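Local coordinates for protein DNA endonuclease I-HmuI (Bacillus phage SPO1, PDB 1U3E) that binds DNA and probably cleaves it as an HNH-type homing endonuclease, an activity associated with intron homing, at residues V59-E65 with L84-W90. Residues are numbered along the deposited sequence.
With EDO (1,2-ethanediol), chain P.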
ATOM      1  N   VAL D  59      -7.362 -20.503  -6.269  1.00 35.07           N
ATOM      2  CA  VAL D  59      -6.584 -21.491  -6.997  1.00 34.06           C
ATOM      3  C   VAL D  59      -5.437 -21.931  -6.104  1.00 34.19           C
ATOM      4  O   VAL D  59      -5.291 -23.112  -5.787  1.00 32.07           O
ATOM      5  CB  VAL D  59      -6.035 -20.912  -8.323  1.00 34.25           C
ATOM      6  CG1 VAL D  59      -5.226 -21.960  -9.057  1.00 30.77           C
ATOM      7  CG2 VAL D  59      -7.186 -20.450  -9.205  1.00 32.85           C
ATOM      8  N   ALA D  60      -4.638 -20.961  -5.684  1.00 34.14           N
ATOM      9  CA  ALA D  60      -3.508 -21.226  -4.818  1.00 36.66           C
ATOM     10  C   ALA D  60      -3.904 -22.060  -3.592  1.00 38.51           C
ATOM     11  O   ALA D  60      -3.230 -23.033  -3.247  1.00 39.65           O
ATOM     12  CB  ALA D  60      -2.890 -19.919  -4.378  1.00 36.26           C
ATOM     13  N   ILE D  61      -4.995 -21.692  -2.932  1.00 36.07           N
ATOM     14  CA  ILE D  61      -5.420 -22.425  -1.753  1.00 35.09           C
ATOM     15  C   ILE D  61      -5.719 -23.876  -2.052  1.00 37.79           C
ATOM     16  O   ILE D  61      -5.482 -24.748  -1.222  1.00 41.59           O
ATOM     17  CB  ILE D  61      -6.676 -21.790  -1.108  1.00 35.16           C
ATOM     18  CG1 ILE D  61      -6.274 -20.548  -0.312  1.00 31.62           C
ATOM     19  CG2 ILE D  61      -7.362 -22.793  -0.181  1.00 30.46           C
ATOM     20  CD1 ILE D  61      -7.435 -19.770   0.245  1.00 35.18           C
ATOM     21  N   HIS D  62      -6.227 -24.153  -3.240  1.00 37.33           N
ATOM     22  CA  HIS D  62      -6.570 -25.524  -3.547  1.00 39.14           C
ATOM     23  C   HIS D  62      -5.539 -26.334  -4.328  1.00 42.23           C
ATOM     24  O   HIS D  62      -5.454 -27.552  -4.159  1.00 41.73           O
ATOM     25  CB  HIS D  62      -7.934 -25.553  -4.241  1.00 36.65           C
ATOM     26  CG  HIS D  62      -9.061 -25.067  -3.375  1.00 37.39           C
ATOM     27  ND1 HIS D  62      -9.322 -23.728  -3.172  1.00 35.67           N
ATOM     28  CD2 HIS D  62      -9.960 -25.744  -2.618  1.00 33.09           C
ATOM     29  CE1 HIS D  62     -10.330 -23.603  -2.327  1.00 36.91           C
ATOM     30  NE2 HIS D  62     -10.734 -24.811  -1.975  1.00 29.57           N
ATOM     31  N   PHE D  63      -4.735 -25.672  -5.149  1.00 42.69           N
ATOM     32  CA  PHE D  63      -3.747 -26.399  -5.941  1.00 41.02           C
ATOM     33  C   PHE D  63      -2.287 -26.014  -5.720  1.00 41.13           C
ATOM     34  O   PHE D  63      -1.455 -26.300  -6.568  1.00 44.13           O
ATOM     35  CB  PHE D  63      -4.057 -26.256  -7.436  1.00 40.63           C
ATOM     36  CG  PHE D  63      -5.495 -26.495  -7.790  1.00 42.85           C
ATOM     37  CD1 PHE D  63      -6.378 -25.435  -7.906  1.00 46.32           C
ATOM     38  CD2 PHE D  63      -5.966 -27.776  -8.009  1.00 46.02           C
ATOM     39  CE1 PHE D  63      -7.707 -25.644  -8.238  1.00 48.62           C
ATOM     40  CE2 PHE D  63      -7.299 -27.998  -8.341  1.00 47.94           C
ATOM     41  CZ  PHE D  63      -8.168 -26.928  -8.455  1.00 48.69           C
ATOM     42  N   CYS D  64      -1.961 -25.386  -4.595  1.00 38.46           N
ATOM     43  CA  CYS D  64      -0.581 -24.979  -4.360  1.00 34.43           C
ATOM     44  C   CYS D  64      -0.042 -25.246  -2.963  1.00 37.90           C
ATOM     45  O   CYS D  64      -0.484 -24.629  -1.996  1.00 41.67           O
ATOM     46  CB  CYS D  64      -0.429 -23.497  -4.668  1.00 32.77           C
ATOM     47  SG  CYS D  64      -0.627 -23.085  -6.391  1.00 30.04           S
ATOM     48  N   GLU D  65       0.931 -26.146  -2.858  1.00 37.85           N
ATOM     49  CA  GLU D  65       1.531 -26.454  -1.565  1.00 40.47           C
ATOM     50  C   GLU D  65       2.271 -25.205  -1.055  1.00 39.45           C
ATOM     51  O   GLU D  65       2.679 -24.336  -1.834  1.00 35.45           O
ATOM     52  CB  GLU D  65       2.526 -27.622  -1.685  1.00 42.91           C
ATOM     53  CG  GLU D  65       2.012 -28.848  -2.455  1.00 59.19           C
ATOM     54  CD  GLU D  65       0.901 -29.622  -1.731  1.00 67.73           C
ATOM     55  OE1 GLU D  65       0.110 -30.314  -2.415  1.00 69.75           O
ATOM     56  OE2 GLU D  65       0.827 -29.551  -0.482  1.00 71.96           O
ATOM     57  N   LEU D  84      -3.198 -19.533 -13.812  1.00 36.76           N
ATOM     58  CA  LEU D  84      -3.075 -20.971 -13.712  1.00 37.32           C
ATOM     59  C   LEU D  84      -2.377 -21.227 -12.408  1.00 36.57           C
ATOM     60  O   LEU D  84      -1.613 -20.380 -11.967  1.00 35.10           O
ATOM     61  CB  LEU D  84      -2.200 -21.606 -14.818  1.00 42.87           C
ATOM     62  CG  LEU D  84      -2.322 -21.136 -16.276  1.00 49.24           C
ATOM     63  CD1 LEU D  84      -1.668 -22.132 -17.207  1.00 48.88           C
ATOM     64  CD2 LEU D  84      -3.777 -20.924 -16.645  1.00 48.59           C
ATOM     65  N   SER D  85      -2.613 -22.363 -11.767  1.00 35.51           N
ATOM     66  CA  SER D  85      -1.968 -22.649 -10.502  1.00 32.71           C
ATOM     67  C   SER D  85      -0.467 -22.696 -10.674  1.00 30.61           C
ATOM     68  O   SER D  85       0.281 -22.368  -9.754  1.00 28.98           O
ATOM     69  CB  SER D  85      -2.479 -23.975  -9.932  1.00 32.79           C
ATOM     70  OG  SER D  85      -2.221 -25.046 -10.821  1.00 37.18           O
ATOM     71  N   THR D  86      -0.011 -23.118 -11.843  1.00 30.21           N
ATOM     72  CA  THR D  86       1.424 -23.207 -12.077  1.00 33.95           C
ATOM     73  C   THR D  86       2.128 -21.855 -12.047  1.00 33.22           C
ATOM     74  O   THR D  86       3.344 -21.795 -11.865  1.00 34.33           O
ATOM     75  CB  THR D  86       1.743 -23.888 -13.421  1.00 34.99           C
ATOM     76  OG1 THR D  86       1.150 -23.142 -14.487  1.00 39.55           O
ATOM     77  CG2 THR D  86       1.218 -25.312 -13.438  1.00 33.49           C
ATOM     78  N   ASN D  87       1.364 -20.778 -12.223  1.00 32.93           N
ATOM     79  CA  ASN D  87       1.911 -19.419 -12.201  1.00 31.34           C
ATOM     80  C   ASN D  87       1.852 -18.746 -10.822  1.00 32.34           C
ATOM     81  O   ASN D  87       2.393 -17.657 -10.636  1.00 29.70           O
ATOM     82  CB  ASN D  87       1.161 -18.537 -13.193  1.00 32.57           C
ATOM     83  CG  ASN D  87       1.753 -17.145 -13.284  1.00 33.78           C
ATOM     84  OD1 ASN D  87       2.953 -16.993 -13.470  1.00 36.57           O
ATOM     85  ND2 ASN D  87       0.913 -16.123 -13.167  1.00 34.82           N
ATOM     86  N   LEU D  88       1.187 -19.396  -9.869  1.00 32.39           N
ATOM     87  CA  LEU D  88       1.017 -18.869  -8.523  1.00 32.53           C
ATOM     88  C   LEU D  88       1.850 -19.642  -7.505  1.00 34.91           C
ATOM     89  O   LEU D  88       2.243 -20.776  -7.746  1.00 37.75           O
ATOM     90  CB  LEU D  88      -0.467 -18.938  -8.153  1.00 34.26           C
ATOM     91  CG  LEU D  88      -1.400 -18.345  -9.217  1.00 38.17           C
ATOM     92  CD1 LEU D  88      -2.846 -18.678  -8.918  1.00 35.98           C
ATOM     93  CD2 LEU D  88      -1.198 -16.853  -9.275  1.00 34.45           C
ATOM     94  N   ARG D  89       2.112 -19.024  -6.360  1.00 34.93           N
ATOM     95  CA  ARG D  89       2.901 -19.657  -5.309  1.00 33.93           C
ATOM     96  C   ARG D  89       2.812 -18.871  -4.000  1.00 34.02           C
ATOM     97  O   ARG D  89       2.819 -17.638  -4.001  1.00 34.20           O
ATOM     98  CB  ARG D  89       4.354 -19.722  -5.736  1.00 33.91           C
ATOM     99  CG  ARG D  89       4.926 -18.351  -5.982  1.00 38.70           C
ATOM    100  CD  ARG D  89       6.423 -18.371  -5.999  1.00 42.28           C
ATOM    101  NE  ARG D  89       6.967 -17.038  -6.223  1.00 44.98           N
ATOM    102  CZ  ARG D  89       8.227 -16.709  -5.975  1.00 43.21           C
ATOM    103  NH1 ARG D  89       9.068 -17.625  -5.499  1.00 39.92           N
ATOM    104  NH2 ARG D  89       8.639 -15.465  -6.190  1.00 40.70           N
ATOM    105  N   TRP D  90       2.732 -19.581  -2.883  1.00 32.31           N
ATOM    106  CA  TRP D  90       2.654 -18.910  -1.597  1.00 30.92           C
ATOM    107  C   TRP D  90       3.997 -18.327  -1.229  1.00 30.47           C
ATOM    108  O   TRP D  90       4.984 -19.046  -1.077  1.00 32.49           O
ATOM    109  CB  TRP D  90       2.182 -19.874  -0.520  1.00 30.11           C
ATOM    110  CG  TRP D  90       0.793 -20.279  -0.733  1.00 31.90           C
ATOM    111  CD1 TRP D  90       0.352 -21.423  -1.328  1.00 33.68           C
ATOM    112  CD2 TRP D  90      -0.371 -19.528  -0.384  1.00 34.27           C
ATOM    113  NE1 TRP D  90      -1.020 -21.436  -1.369  1.00 31.96           N
ATOM    114  CE2 TRP D  90      -1.491 -20.283  -0.794  1.00 34.44           C
ATOM    115  CE3 TRP D  90      -0.577 -18.290   0.236  1.00 33.25           C
ATOM    116  CZ2 TRP D  90      -2.799 -19.841  -0.601  1.00 34.16           C
ATOM    117  CZ3 TRP D  90      -1.874 -17.854   0.427  1.00 36.61           C
ATOM    118  CH2 TRP D  90      -2.971 -18.629   0.010  1.00 36.25           C
TER
HETATM  119  C1  EDO P 400      -2.668 -28.288  -1.055  1.00 60.76           C
HETATM  120  O1  EDO P 400      -3.049 -27.755  -2.343  1.00 54.80           O
HETATM  121  C2  EDO P 400      -3.694 -29.379  -0.617  1.00 64.35           C
HETATM  122  O2  EDO P 400      -5.035 -28.788  -0.522  1.00 67.42           O
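Leu88 and Trp90, two residues apart on strand 88-91, carry the apolar centre against the C-terminal part of helix 55-63. Leu88 CD1 lies 3.9 Å from Val59 CB, and Trp90 CZ2 lies 3.8 Å from Ala60 CB, which sits over the ring, and 3.6 Å from Ile61 CG1, which meets the indole edge. Arg89, between them, directs its CA-to-CB bond away from the helix. Beyond Leu88, the 3-10 turn 85-87 brings Ser85 CB to 3.5 Å from Val59 CG1 and 3.7 Å from Phe63 CB. Cys64 fills the space between turn and strand: its SG is 3.6 Å from Ser85 O and 3.9 Å from Leu88 O, while its CB packs 4.0 Å from Trp90 CD1. At the polar edge Trp90 NE1 donates a weak hydrogen bond to Ala60 O (3.3 Å), a carbonyl that also accepts a weak bond from Cys64 N, so the indole is tied to the helix backbone at Ala60. A 1,2-ethanediol, probably from the crystallisation liquor, sits beside His62 and Glu65, its O1 giving His62 O a weak hydrogen bond (3.0 Å). The short helix and strand axes cross at 74°, approaching to 8.4 Å. Strand 88-91 pairs antiparallel with strand 72-75, whose Val73 touches both Ala60 and Trp90; this hairpin belongs to the ββα-metal motif of HNH nucleases, completed by helix 93-103. Helix 55-63 thus packs against the hairpin, whereas Arg89 forms a salt bridge with the manganese ligand Asp74, and His62 and Phe63 touch Val15 of strand 13-16 in the N-terminal sheet.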